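Local coordinates for probable fumarate reductase Ifc3 (Shewanella frigidimarina, PDB 1QO8), which catalyses the essentially one-way reduction of fumarate to succinate, using one FAD and four covalently attached c-type hemes in each subunit, at residues M161-A169 against G541-V549; D366-V375 against M426-Y437. One frame throughout, in Å; residues are numbered along the deposited sequence.

Contact 1 (M161-A169 against G541-V549); sequences MISAGGMNA and GGNAIADTV. With FAD (flavin-adenine dinucleotide), chain G.
At the pyrimidine end of the flavin, in the FAD-binding fold, the loop and short strand 167-168 and the N-terminus of helix 543-563 close on each other and on the isoalloxazine ring. Ile545 N gives FAD O2 a nearly straight hydrogen bond of 2.9 Å; lying off the N-terminus of the helix, FAD O2 is probably polarised by the helix dipole. FAD N3 in turn donates to Gly166 O at 3.1 Å, so both segments read the same ring edge. Glycine suits Gly542, the N-cap: a side chain would strike Asn168 OD1, and its CA approaches Gly166 O. The Ile545 side chain, CG1 anti to its carbonyl carbon (chi1 -72°), lays CG1 against FAD C2 at 3.5 Å while CG2 meets Met167 CB. Met167, extended throughout, crosses Val549 with its CE 4.0 Å from Val549 CB, an apolar contact beside the polar one. Asn168 N bonds to Gly542 O, and its amide clamps the turn into the helix: ND2 reaches Gly541 O at 2.7 Å and, with the two amide planes 86° apart, sits above the carbonyl plane of Asn543, 2.9 Å from Asn543 OD1.

Contact 2 (D366-V375 against M426-Y437); sequences DSRILISETV and MVRGYDHLEMLY. With HEM (protoporphyrin IX containing Fe), chain C.
Met435 and Ile371 meet tip to tip, CE to CD1 at 3.9 Å, in the apolar centre that, within the flavoprotein-like region and beside a heme, joins the loop leading into helix 374-377 to helix 425-432 and the turn that follows it, a Schellman motif with Glu434 as its C-prime residue. The flexible methionine, bent at chi3 (75°), also brings CE near Ile369 CG2, and its CG presses tightly on Ser367 CB, a place for a small residue. The side chains of Ile369 and Leu433 cross at about a right angle, with Ile369 CD1 3.8 Å from Leu433 CD1, and both lean on the heme: Leu433 CD2 lies 3.6 Å from HEM C3A. Tyr430 is the wedge between helix and loop. One face of its ring lies under Met426 O of its own helix, the other takes Ile371 CG1 near the rim, and Val375 CG2 abuts the edge at CE2. Its hydroxyl accepts a long hydrogen bond from Ser372 N, 3.3 Å from Tyr430 OH. A phenylalanine here lacks the hydroxyl and would probably leave Ser372 N without this acceptor, weakening the tie between loop and helix. Ser372, which by similarity binds fumarate, rests CB on Met426 SD, while its OG caps Thr374 N. Just past Glu434, one water donates to Met435 O at 2.7 Å and to Asp366 OD2 at 2.9 Å.

How the contacts relate
Contact 1 is buried near the middle of the chain, whereas contact 2, nested within the loop that contact 1 closes, is partly buried and farther out. They share no helix or strand, and their nearest atoms stay about 6 Å apart. Contact 1 grips the flavin, mainly through backbone N-H and C=O groups, and its glycines suit the tight backbone and the closeness of the ring; through Ile162 it also reaches the heme that Ile369 and Leu433 of contact 2 touch. Three direct hydrogen bonds join the segments of contact 1; contact 2 has one, plus a water bridge at its rim. Gly165 and Gly542, like Ser372 and Glu373, are assigned by similarity to the fumarate site.

Contact 1 (M161-A169 against G541-V549)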
loop_
_atom_site.group_PDB
_atom_site.type_symbol
_atom_site.label_atom_id
_atom_site.label_comp_id
_atom_site.label_asym_id
_atom_site.label_seq_id
_atom_site.Cartn_x
_atom_site.Cartn_y
_atom_site.Cartn_z
ATOM N N MET A 161 -16.626 -19.818 -6.643
ATOM C CA MET A 161 -17.298 -21.084 -6.717
ATOM C C MET A 161 -17.362 -21.747 -5.359
ATOM O O MET A 161 -17.938 -22.814 -5.218
ATOM C CB MET A 161 -16.504 -22.011 -7.715
ATOM C CG MET A 161 -15.210 -22.537 -7.185
ATOM S SD MET A 161 -14.006 -23.221 -8.326
ATOM C CE MET A 161 -14.918 -24.732 -8.847
ATOM N N ILE A 162 -16.588 -21.250 -4.368
ATOM C CA ILE A 162 -16.646 -21.870 -3.042
ATOM C C ILE A 162 -17.414 -20.989 -2.082
ATOM O O ILE A 162 -17.307 -21.217 -0.903
ATOM C CB ILE A 162 -15.287 -22.197 -2.441
ATOM C CG1 ILE A 162 -14.452 -20.902 -2.419
ATOM C CG2 ILE A 162 -14.673 -23.380 -3.231
ATOM C CD1 ILE A 162 -13.106 -21.204 -1.751
ATOM N N SER A 163 -17.997 -19.949 -2.615
ATOM C CA SER A 163 -18.832 -18.996 -1.905
ATOM C C SER A 163 -20.150 -19.702 -1.503
ATOM O O SER A 163 -20.776 -20.511 -2.127
ATOM C CB SER A 163 -19.087 -17.699 -2.644
ATOM O OG SER A 163 -20.032 -17.799 -3.666
ATOM N N ALA A 164 -20.517 -19.385 -0.302
ATOM C CA ALA A 164 -21.364 -19.730 0.747
ATOM C C ALA A 164 -22.690 -19.056 1.045
ATOM O O ALA A 164 -23.746 -19.549 1.444
ATOM C CB ALA A 164 -20.372 -19.042 1.876
ATOM N N GLY A 165 -22.659 -17.727 1.051
ATOM C CA GLY A 165 -23.650 -16.923 1.781
ATOM C C GLY A 165 -24.331 -15.940 0.839
ATOM O O GLY A 165 -24.339 -14.750 1.162
ATOM N N GLY A 166 -24.684 -16.335 -0.346
ATOM C CA GLY A 166 -25.305 -15.643 -1.369
ATOM C C GLY A 166 -24.985 -14.228 -1.767
ATOM O O GLY A 166 -23.945 -13.676 -1.452
ATOM N N MET A 167 -25.955 -13.573 -2.362
ATOM C CA MET A 167 -25.871 -12.326 -3.092
ATOM C C MET A 167 -26.916 -11.345 -2.554
ATOM O O MET A 167 -28.102 -11.697 -2.430
ATOM C CB MET A 167 -26.169 -12.679 -4.560
ATOM C CG MET A 167 -26.173 -11.448 -5.455
ATOM S SD MET A 167 -26.212 -11.655 -7.225
ATOM C CE MET A 167 -26.418 -9.956 -7.729
ATOM N N ASN A 168 -26.469 -10.211 -2.057
ATOM C CA ASN A 168 -27.281 -9.094 -1.615
ATOM C C ASN A 168 -27.932 -8.377 -2.777
ATOM O O ASN A 168 -27.369 -8.183 -3.855
ATOM C CB ASN A 168 -26.413 -8.101 -0.770
ATOM C CG ASN A 168 -26.037 -8.698 0.557
ATOM O OD1 ASN A 168 -26.688 -9.648 1.038
ATOM N ND2 ASN A 168 -24.993 -8.269 1.256
ATOM N N ALA A 169 -29.229 -8.118 -2.645
ATOM C CA ALA A 169 -29.925 -7.253 -3.627
ATOM C C ALA A 169 -31.112 -6.587 -2.920
ATOM O O ALA A 169 -31.619 -7.047 -1.892
ATOM C CB ALA A 169 -30.387 -8.030 -4.830
ATOM N N GLY A 541 -20.989 -9.574 4.252
ATOM C CA GLY A 541 -21.460 -10.847 3.665
ATOM C C GLY A 541 -22.538 -10.608 2.608
ATOM O O GLY A 541 -23.461 -9.813 2.829
ATOM N N GLY A 542 -22.364 -11.068 1.363
ATOM C CA GLY A 542 -23.292 -10.956 0.300
ATOM C C GLY A 542 -23.014 -9.852 -0.723
ATOM O O GLY A 542 -23.528 -9.836 -1.858
ATOM N N ASN A 543 -22.162 -8.903 -0.321
ATOM C CA ASN A 543 -21.909 -7.748 -1.180
ATOM C C ASN A 543 -20.822 -7.991 -2.208
ATOM O O ASN A 543 -20.859 -7.409 -3.297
ATOM C CB ASN A 543 -21.474 -6.599 -0.239
ATOM C CG ASN A 543 -22.687 -5.788 0.165
ATOM O OD1 ASN A 543 -23.805 -6.108 -0.256
ATOM N ND2 ASN A 543 -22.461 -4.751 0.931
ATOM N N ALA A 544 -19.858 -8.844 -1.892
ATOM C CA ALA A 544 -18.789 -9.116 -2.898
ATOM C C ALA A 544 -19.267 -9.973 -4.057
ATOM O O ALA A 544 -18.880 -9.746 -5.215
ATOM C CB ALA A 544 -17.656 -9.872 -2.235
ATOM N N ILE A 545 -20.126 -10.977 -3.769
ATOM C CA ILE A 545 -20.765 -11.726 -4.865
ATOM C C ILE A 545 -21.577 -10.719 -5.671
ATOM O O ILE A 545 -21.499 -10.742 -6.902
ATOM C CB ILE A 545 -21.660 -12.930 -4.456
ATOM C CG1 ILE A 545 -20.714 -14.006 -3.995
ATOM C CG2 ILE A 545 -22.544 -13.451 -5.602
ATOM C CD1 ILE A 545 -19.926 -14.600 -5.192
ATOM N N ALA A 546 -22.302 -9.798 -5.024
ATOM C CA ALA A 546 -23.101 -8.871 -5.799
ATOM C C ALA A 546 -22.277 -7.935 -6.664
ATOM O O ALA A 546 -22.643 -7.529 -7.769
ATOM C CB ALA A 546 -23.963 -7.998 -4.874
ATOM N N ASP A 547 -21.175 -7.466 -6.113
ATOM C CA ASP A 547 -20.127 -6.708 -6.811
ATOM C C ASP A 547 -19.650 -7.475 -8.040
ATOM O O ASP A 547 -19.620 -6.890 -9.105
ATOM C CB ASP A 547 -18.994 -6.515 -5.797
ATOM C CG ASP A 547 -17.746 -5.837 -6.315
ATOM O OD1 ASP A 547 -17.759 -5.089 -7.314
ATOM O OD2 ASP A 547 -16.691 -6.066 -5.659
ATOM N N THR A 548 -19.324 -8.741 -8.023
ATOM C CA THR A 548 -18.830 -9.447 -9.224
ATOM C C THR A 548 -19.904 -9.465 -10.303
ATOM O O THR A 548 -19.566 -9.289 -11.487
ATOM C CB THR A 548 -18.356 -10.885 -8.935
ATOM O OG1 THR A 548 -19.528 -11.648 -8.542
ATOM C CG2 THR A 548 -17.346 -10.931 -7.800
ATOM N N VAL A 549 -21.198 -9.503 -9.916
ATOM C CA VAL A 549 -22.216 -9.503 -10.950
ATOM C C VAL A 549 -22.410 -8.090 -11.506
ATOM O O VAL A 549 -22.392 -7.822 -12.711
ATOM C CB VAL A 549 -23.579 -10.054 -10.474
ATOM C CG1 VAL A 549 -24.598 -9.959 -11.584
ATOM C CG2 VAL A 549 -23.384 -11.515 -10.037
HETATM P PA FAD G . -12.498 -15.009 -8.210
HETATM O O1A FAD G . -13.788 -15.766 -8.127
HETATM O O2A FAD G . -11.454 -15.322 -7.405
HETATM O O5B FAD G . -11.919 -15.539 -9.572
HETATM C C5B FAD G . -10.719 -14.952 -10.225
HETATM C C4B FAD G . -10.313 -15.910 -11.454
HETATM O O4B FAD G . -9.100 -15.221 -12.035
HETATM C C3B FAD G . -9.734 -17.271 -10.946
HETATM O O3B FAD G . -10.336 -18.430 -11.313
HETATM C C2B FAD G . -8.173 -17.111 -11.043
HETATM O O2B FAD G . -7.448 -18.337 -11.311
HETATM C C1B FAD G . -8.098 -16.288 -12.274
HETATM N N9A FAD G . -6.850 -15.521 -12.381
HETATM C C8A FAD G . -6.128 -14.915 -11.383
HETATM N N7A FAD G . -5.002 -14.419 -11.817
HETATM C C5A FAD G . -4.963 -14.703 -13.179
HETATM C C6A FAD G . -3.949 -14.502 -14.210
HETATM N N6A FAD G . -2.806 -13.906 -14.006
HETATM N N1A FAD G . -4.320 -14.917 -15.447
HETATM C C2A FAD G . -5.473 -15.624 -15.700
HETATM N N3A FAD G . -6.452 -15.871 -14.800
HETATM C C4A FAD G . -6.109 -15.406 -13.568
HETATM N N1 FAD G . -18.812 -12.981 -0.722
HETATM C C2 FAD G . -20.098 -12.753 -0.746
HETATM O O2 FAD G . -20.656 -11.749 -1.043
HETATM N N3 FAD G . -21.058 -13.751 -0.398
HETATM C C4 FAD G . -20.529 -14.989 -0.045
HETATM O O4 FAD G . -21.272 -15.862 0.307
HETATM C C4X FAD G . -19.085 -15.193 0.034
HETATM N N5 FAD G . -18.592 -16.373 0.441
HETATM C C5X FAD G . -17.258 -16.605 0.443
HETATM C C6 FAD G . -16.812 -17.866 0.863
HETATM C C7 FAD G . -15.464 -18.136 0.869
HETATM C C7M FAD G . -14.907 -19.455 1.300
HETATM C C8 FAD G . -14.557 -17.119 0.398
HETATM C C8M FAD G . -13.092 -17.427 0.331
HETATM C C9 FAD G . -14.994 -15.897 -0.043
HETATM C C9A FAD G . -16.336 -15.597 -0.040
HETATM N N10 FAD G . -16.901 -14.369 -0.436
HETATM C C10 FAD G . -18.223 -14.139 -0.411
HETATM C "C1'" FAD G . -16.099 -13.424 -1.277
HETATM C "C2'" FAD G . -16.525 -13.560 -2.777
HETATM O "O2'" FAD G . -16.684 -15.014 -2.896
HETATM C "C3'" FAD G . -15.247 -13.251 -3.595
HETATM O "O3'" FAD G . -14.781 -11.922 -3.324
HETATM C "C4'" FAD G . -15.710 -13.027 -5.074
HETATM O "O4'" FAD G . -16.173 -14.348 -5.490
HETATM C "C5'" FAD G . -14.404 -12.711 -5.887
HETATM O "O5'" FAD G . -14.861 -12.912 -7.368
HETATM P P FAD G . -13.947 -12.571 -8.560
HETATM O O1P FAD G . -14.794 -12.868 -9.777
HETATM O O2P FAD G . -13.508 -11.278 -8.283
HETATM O O3P FAD G . -12.794 -13.424 -8.351
#

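Contact 2 (D366-V375 against M426-Y437)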
loop_
_atom_site.group_PDB
_atom_site.type_symbol
_atom_site.label_atom_id
_atom_site.label_comp_id
_atom_site.label_asym_id
_atom_site.label_seq_id
_atom_site.Cartn_x
_atom_site.Cartn_y
_atom_site.Cartn_z
ATOM N N ASP A 366 -6.117 -27.345 8.832
ATOM C CA ASP A 366 -5.954 -28.455 7.921
ATOM C C ASP A 366 -6.909 -28.395 6.734
ATOM O O ASP A 366 -6.419 -28.410 5.605
ATOM C CB ASP A 366 -6.173 -29.804 8.635
ATOM C CG ASP A 366 -6.960 -29.671 9.937
ATOM O OD1 ASP A 366 -7.708 -28.623 10.124
ATOM O OD2 ASP A 366 -6.750 -30.636 10.754
ATOM N N SER A 367 -8.193 -28.489 6.972
ATOM C CA SER A 367 -9.226 -28.249 5.966
ATOM C C SER A 367 -9.615 -26.779 6.023
ATOM O O SER A 367 -10.244 -26.246 6.973
ATOM C CB SER A 367 -10.294 -29.276 6.128
ATOM O OG SER A 367 -11.454 -29.342 5.343
ATOM N N ARG A 368 -9.273 -26.004 4.982
ATOM C CA ARG A 368 -9.292 -24.541 5.089
ATOM C C ARG A 368 -10.654 -23.980 4.888
ATOM O O ARG A 368 -11.002 -23.175 4.016
ATOM C CB ARG A 368 -8.208 -23.866 4.230
ATOM C CG ARG A 368 -6.790 -24.273 4.637
ATOM C CD ARG A 368 -5.674 -23.579 3.788
ATOM N NE ARG A 368 -5.841 -23.793 2.355
ATOM C CZ ARG A 368 -6.428 -23.039 1.448
ATOM N NH1 ARG A 368 -7.020 -21.821 1.611
ATOM N NH2 ARG A 368 -6.409 -23.529 0.174
ATOM N N ILE A 369 -11.572 -24.389 5.758
ATOM C CA ILE A 369 -12.973 -23.961 5.646
ATOM C C ILE A 369 -13.290 -23.154 6.923
ATOM O O ILE A 369 -12.665 -23.460 7.948
ATOM C CB ILE A 369 -13.666 -25.348 5.643
ATOM C CG1 ILE A 369 -13.744 -25.842 4.191
ATOM C CG2 ILE A 369 -14.983 -25.393 6.401
ATOM C CD1 ILE A 369 -14.219 -27.274 4.114
ATOM N N LEU A 370 -14.165 -22.214 6.903
ATOM C CA LEU A 370 -14.649 -21.388 7.971
ATOM C C LEU A 370 -15.247 -22.284 9.103
ATOM O O LEU A 370 -16.071 -23.156 8.770
ATOM C CB LEU A 370 -15.712 -20.406 7.499
ATOM C CG LEU A 370 -15.464 -19.295 6.467
ATOM C CD1 LEU A 370 -16.258 -18.009 6.784
ATOM C CD2 LEU A 370 -14.037 -18.839 6.264
ATOM N N ILE A 371 -14.702 -22.282 10.290
ATOM C CA ILE A 371 -15.491 -22.828 11.449
ATOM C C ILE A 371 -16.304 -21.672 11.985
ATOM O O ILE A 371 -15.796 -20.652 12.425
ATOM C CB ILE A 371 -14.587 -23.539 12.439
ATOM C CG1 ILE A 371 -14.053 -24.809 11.735
ATOM C CG2 ILE A 371 -15.406 -24.035 13.660
ATOM C CD1 ILE A 371 -12.619 -24.595 11.367
ATOM N N SER A 372 -17.610 -21.738 11.776
ATOM C CA SER A 372 -18.556 -20.783 12.210
ATOM C C SER A 372 -18.418 -20.438 13.722
ATOM O O SER A 372 -18.185 -21.279 14.592
ATOM C CB SER A 372 -19.984 -21.372 12.031
ATOM O OG SER A 372 -20.837 -20.320 12.455
ATOM N N GLU A 373 -18.560 -19.176 14.012
ATOM C CA GLU A 373 -18.551 -18.655 15.419
ATOM C C GLU A 373 -19.695 -19.246 16.206
ATOM O O GLU A 373 -19.530 -19.485 17.414
ATOM C CB GLU A 373 -18.509 -17.135 15.349
ATOM C CG GLU A 373 -19.862 -16.528 14.989
ATOM C CD GLU A 373 -19.686 -15.036 14.730
ATOM O OE1 GLU A 373 -18.518 -14.548 14.800
ATOM O OE2 GLU A 373 -20.634 -14.301 14.463
ATOM N N THR A 374 -20.759 -19.763 15.566
ATOM C CA THR A 374 -21.850 -20.432 16.246
ATOM C C THR A 374 -21.408 -21.755 16.861
ATOM O O THR A 374 -22.139 -22.227 17.785
ATOM C CB THR A 374 -23.092 -20.635 15.381
ATOM O OG1 THR A 374 -22.919 -21.699 14.449
ATOM C CG2 THR A 374 -23.488 -19.390 14.601
ATOM N N VAL A 375 -20.257 -22.334 16.496
ATOM C CA VAL A 375 -19.726 -23.475 17.208
ATOM C C VAL A 375 -19.420 -23.101 18.677
ATOM O O VAL A 375 -19.818 -23.886 19.560
ATOM C CB VAL A 375 -18.552 -24.229 16.596
ATOM C CG1 VAL A 375 -18.183 -25.503 17.351
ATOM C CG2 VAL A 375 -18.916 -24.652 15.138
ATOM N N MET A 426 -24.300 -28.785 11.878
ATOM C CA MET A 426 -23.069 -28.151 11.356
ATOM C C MET A 426 -21.801 -28.817 11.784
ATOM O O MET A 426 -20.962 -29.200 10.959
ATOM C CB MET A 426 -23.062 -26.675 11.752
ATOM C CG MET A 426 -21.747 -25.965 11.452
ATOM S SD MET A 426 -21.782 -24.273 12.086
ATOM C CE MET A 426 -23.268 -23.619 11.345
ATOM N N VAL A 427 -21.604 -29.344 12.963
ATOM C CA VAL A 427 -20.330 -29.933 13.367
ATOM C C VAL A 427 -20.277 -31.364 12.887
ATOM O O VAL A 427 -19.183 -31.970 12.674
ATOM C CB VAL A 427 -20.433 -29.781 14.920
ATOM C CG1 VAL A 427 -19.812 -30.921 15.636
ATOM C CG2 VAL A 427 -20.067 -28.346 15.387
ATOM N N ARG A 428 -21.446 -31.996 12.743
ATOM C CA ARG A 428 -21.514 -33.325 12.100
ATOM C C ARG A 428 -21.029 -33.177 10.614
ATOM O O ARG A 428 -20.309 -34.058 10.184
ATOM C CB ARG A 428 -22.903 -33.906 12.201
ATOM C CG ARG A 428 -23.552 -35.186 11.777
ATOM C CD ARG A 428 -24.648 -35.699 12.762
ATOM N NE ARG A 428 -25.204 -34.849 13.807
ATOM C CZ ARG A 428 -26.273 -34.094 14.032
ATOM N NH1 ARG A 428 -27.348 -33.865 13.247
ATOM N NH2 ARG A 428 -26.347 -33.427 15.226
ATOM N N GLY A 429 -21.355 -32.110 9.963
ATOM C CA GLY A 429 -20.838 -31.789 8.594
ATOM C C GLY A 429 -19.315 -31.669 8.675
ATOM O O GLY A 429 -18.645 -32.216 7.773
ATOM N N TYR A 430 -18.743 -31.097 9.751
ATOM C CA TYR A 430 -17.303 -30.974 9.809
ATOM C C TYR A 430 -16.705 -32.391 9.889
ATOM O O TYR A 430 -15.676 -32.742 9.293
ATOM C CB TYR A 430 -16.750 -30.077 10.877
ATOM C CG TYR A 430 -17.242 -28.634 10.905
ATOM C CD1 TYR A 430 -17.509 -27.979 9.712
ATOM C CD2 TYR A 430 -17.400 -27.917 12.100
ATOM C CE1 TYR A 430 -17.996 -26.681 9.687
ATOM C CE2 TYR A 430 -17.847 -26.609 12.073
ATOM C CZ TYR A 430 -18.147 -25.998 10.914
ATOM O OH TYR A 430 -18.601 -24.692 10.796
ATOM N N ASP A 431 -17.406 -33.210 10.682
ATOM C CA ASP A 431 -16.998 -34.568 10.920
ATOM C C ASP A 431 -16.999 -35.283 9.526
ATOM O O ASP A 431 -16.144 -36.091 9.318
ATOM C CB ASP A 431 -17.964 -35.294 11.821
ATOM C CG ASP A 431 -17.412 -36.549 12.448
ATOM O OD1 ASP A 431 -16.183 -36.773 12.452
ATOM O OD2 ASP A 431 -18.186 -37.346 13.017
ATOM N N HIS A 432 -17.997 -35.149 8.696
ATOM C CA HIS A 432 -18.084 -35.812 7.403
ATOM C C HIS A 432 -16.933 -35.319 6.498
ATOM O O HIS A 432 -16.373 -36.083 5.752
ATOM C CB HIS A 432 -19.344 -35.423 6.600
ATOM C CG HIS A 432 -20.615 -35.924 7.175
ATOM N ND1 HIS A 432 -21.863 -35.339 6.974
ATOM C CD2 HIS A 432 -20.800 -37.008 8.007
ATOM C CE1 HIS A 432 -22.747 -36.080 7.670
ATOM N NE2 HIS A 432 -22.136 -37.097 8.288
ATOM N N LEU A 433 -16.483 -34.082 6.646
ATOM C CA LEU A 433 -15.290 -33.546 6.020
ATOM C C LEU A 433 -14.010 -33.983 6.641
ATOM O O LEU A 433 -12.952 -33.452 6.254
ATOM C CB LEU A 433 -15.369 -32.006 5.919
ATOM C CG LEU A 433 -16.579 -31.572 5.098
ATOM C CD1 LEU A 433 -16.671 -30.038 4.981
ATOM C CD2 LEU A 433 -16.554 -32.202 3.687
ATOM N N GLU A 434 -14.047 -34.900 7.589
ATOM C CA GLU A 434 -12.924 -35.378 8.342
ATOM C C GLU A 434 -12.148 -34.251 9.009
ATOM O O GLU A 434 -10.964 -34.428 9.341
ATOM C CB GLU A 434 -11.975 -36.254 7.453
ATOM C CG GLU A 434 -12.705 -37.404 6.743
ATOM C CD GLU A 434 -11.789 -38.154 5.775
ATOM O OE1 GLU A 434 -10.549 -38.074 5.687
ATOM O OE2 GLU A 434 -12.270 -38.997 5.033
ATOM N N MET A 435 -12.829 -33.211 9.478
ATOM C CA MET A 435 -12.104 -32.167 10.237
ATOM C C MET A 435 -11.969 -32.378 11.736
ATOM O O MET A 435 -11.145 -31.750 12.457
ATOM C CB MET A 435 -12.884 -30.875 9.916
ATOM C CG MET A 435 -12.570 -30.464 8.428
ATOM S SD MET A 435 -13.768 -29.095 8.129
ATOM C CE MET A 435 -12.969 -27.762 9.070
ATOM N N LEU A 436 -12.773 -33.324 12.254
ATOM C CA LEU A 436 -12.737 -33.481 13.747
ATOM C C LEU A 436 -11.783 -34.552 14.186
ATOM O O LEU A 436 -11.936 -35.724 13.740
ATOM C CB LEU A 436 -14.136 -33.909 14.216
ATOM C CG LEU A 436 -15.261 -32.953 13.843
ATOM C CD1 LEU A 436 -16.483 -33.398 14.618
ATOM C CD2 LEU A 436 -14.786 -31.486 14.032
ATOM N N TYR A 437 -10.883 -34.252 15.107
ATOM C CA TYR A 437 -10.210 -35.272 15.893
ATOM C C TYR A 437 -11.166 -35.793 16.980
ATOM O O TYR A 437 -12.033 -35.017 17.409
ATOM C CB TYR A 437 -9.006 -34.649 16.609
ATOM C CG TYR A 437 -7.869 -34.308 15.643
ATOM C CD1 TYR A 437 -7.955 -33.298 14.720
ATOM C CD2 TYR A 437 -6.681 -35.043 15.731
ATOM C CE1 TYR A 437 -6.900 -32.981 13.865
ATOM C CE2 TYR A 437 -5.608 -34.768 14.881
ATOM C CZ TYR A 437 -5.741 -33.758 13.960
ATOM O OH TYR A 437 -4.654 -33.508 13.132
HETATM C CHA HEM C . -17.499 -28.124 0.961
HETATM C CHB HEM C . -15.930 -32.274 -1.011
HETATM C CHC HEM C . -12.776 -29.588 -3.496
HETATM C CHD HEM C . -13.598 -25.783 -0.604
HETATM C C1A HEM C . -17.439 -29.452 0.634
HETATM C C2A HEM C . -18.358 -30.529 0.963
HETATM C C3A HEM C . -17.930 -31.657 0.415
HETATM C C4A HEM C . -16.676 -31.340 -0.274
HETATM C CMA HEM C . -18.492 -33.098 0.472
HETATM C CAA HEM C . -19.606 -30.346 1.888
HETATM C CBA HEM C . -20.917 -30.113 1.112
HETATM C CGA HEM C . -20.907 -28.735 0.493
HETATM O O1A HEM C . -20.966 -28.730 -0.782
HETATM O O2A HEM C . -20.841 -27.710 1.242
HETATM C C1B HEM C . -15.051 -31.862 -2.004
HETATM C C2B HEM C . -14.537 -32.683 -3.092
HETATM C C3B HEM C . -13.708 -31.921 -3.781
HETATM C C4B HEM C . -13.622 -30.620 -3.173
HETATM C CMB HEM C . -15.011 -34.112 -3.307
HETATM C CAB HEM C . -12.949 -32.195 -5.150
HETATM C CBB HEM C . -13.400 -33.112 -6.010
HETATM C C1C HEM C . -12.631 -28.358 -2.899
HETATM C C2C HEM C . -11.751 -27.264 -3.293
HETATM C C3C HEM C . -12.019 -26.220 -2.514
HETATM C C4C HEM C . -13.070 -26.601 -1.603
HETATM C CMC HEM C . -10.721 -27.444 -4.413
HETATM C CAC HEM C . -11.446 -24.756 -2.500
HETATM C CBC HEM C . -11.113 -24.110 -3.614
HETATM C C1D HEM C . -14.766 -26.075 0.051
HETATM C C2D HEM C . -15.490 -25.134 0.932
HETATM C C3D HEM C . -16.566 -25.780 1.348
HETATM C C4D HEM C . -16.577 -27.113 0.780
HETATM C CMD HEM C . -14.996 -23.705 1.240
HETATM C CAD HEM C . -17.685 -25.266 2.324
HETATM C CBD HEM C . -17.544 -25.867 3.700
HETATM C CGD HEM C . -18.605 -25.519 4.776
HETATM O O1D HEM C . -19.028 -24.351 4.874
HETATM O O2D HEM C . -19.011 -26.420 5.536
HETATM N NA HEM C . -16.454 -29.992 -0.189
HETATM N NB HEM C . -14.448 -30.622 -2.062
HETATM N NC HEM C . -13.427 -27.912 -1.866
HETATM N ND HEM C . -15.440 -27.260 -0.017
HETATM FE FE HEM C . -14.991 -28.925 -1.104
HETATM O O HOH W 1 -9.005 -30.185 12.448
#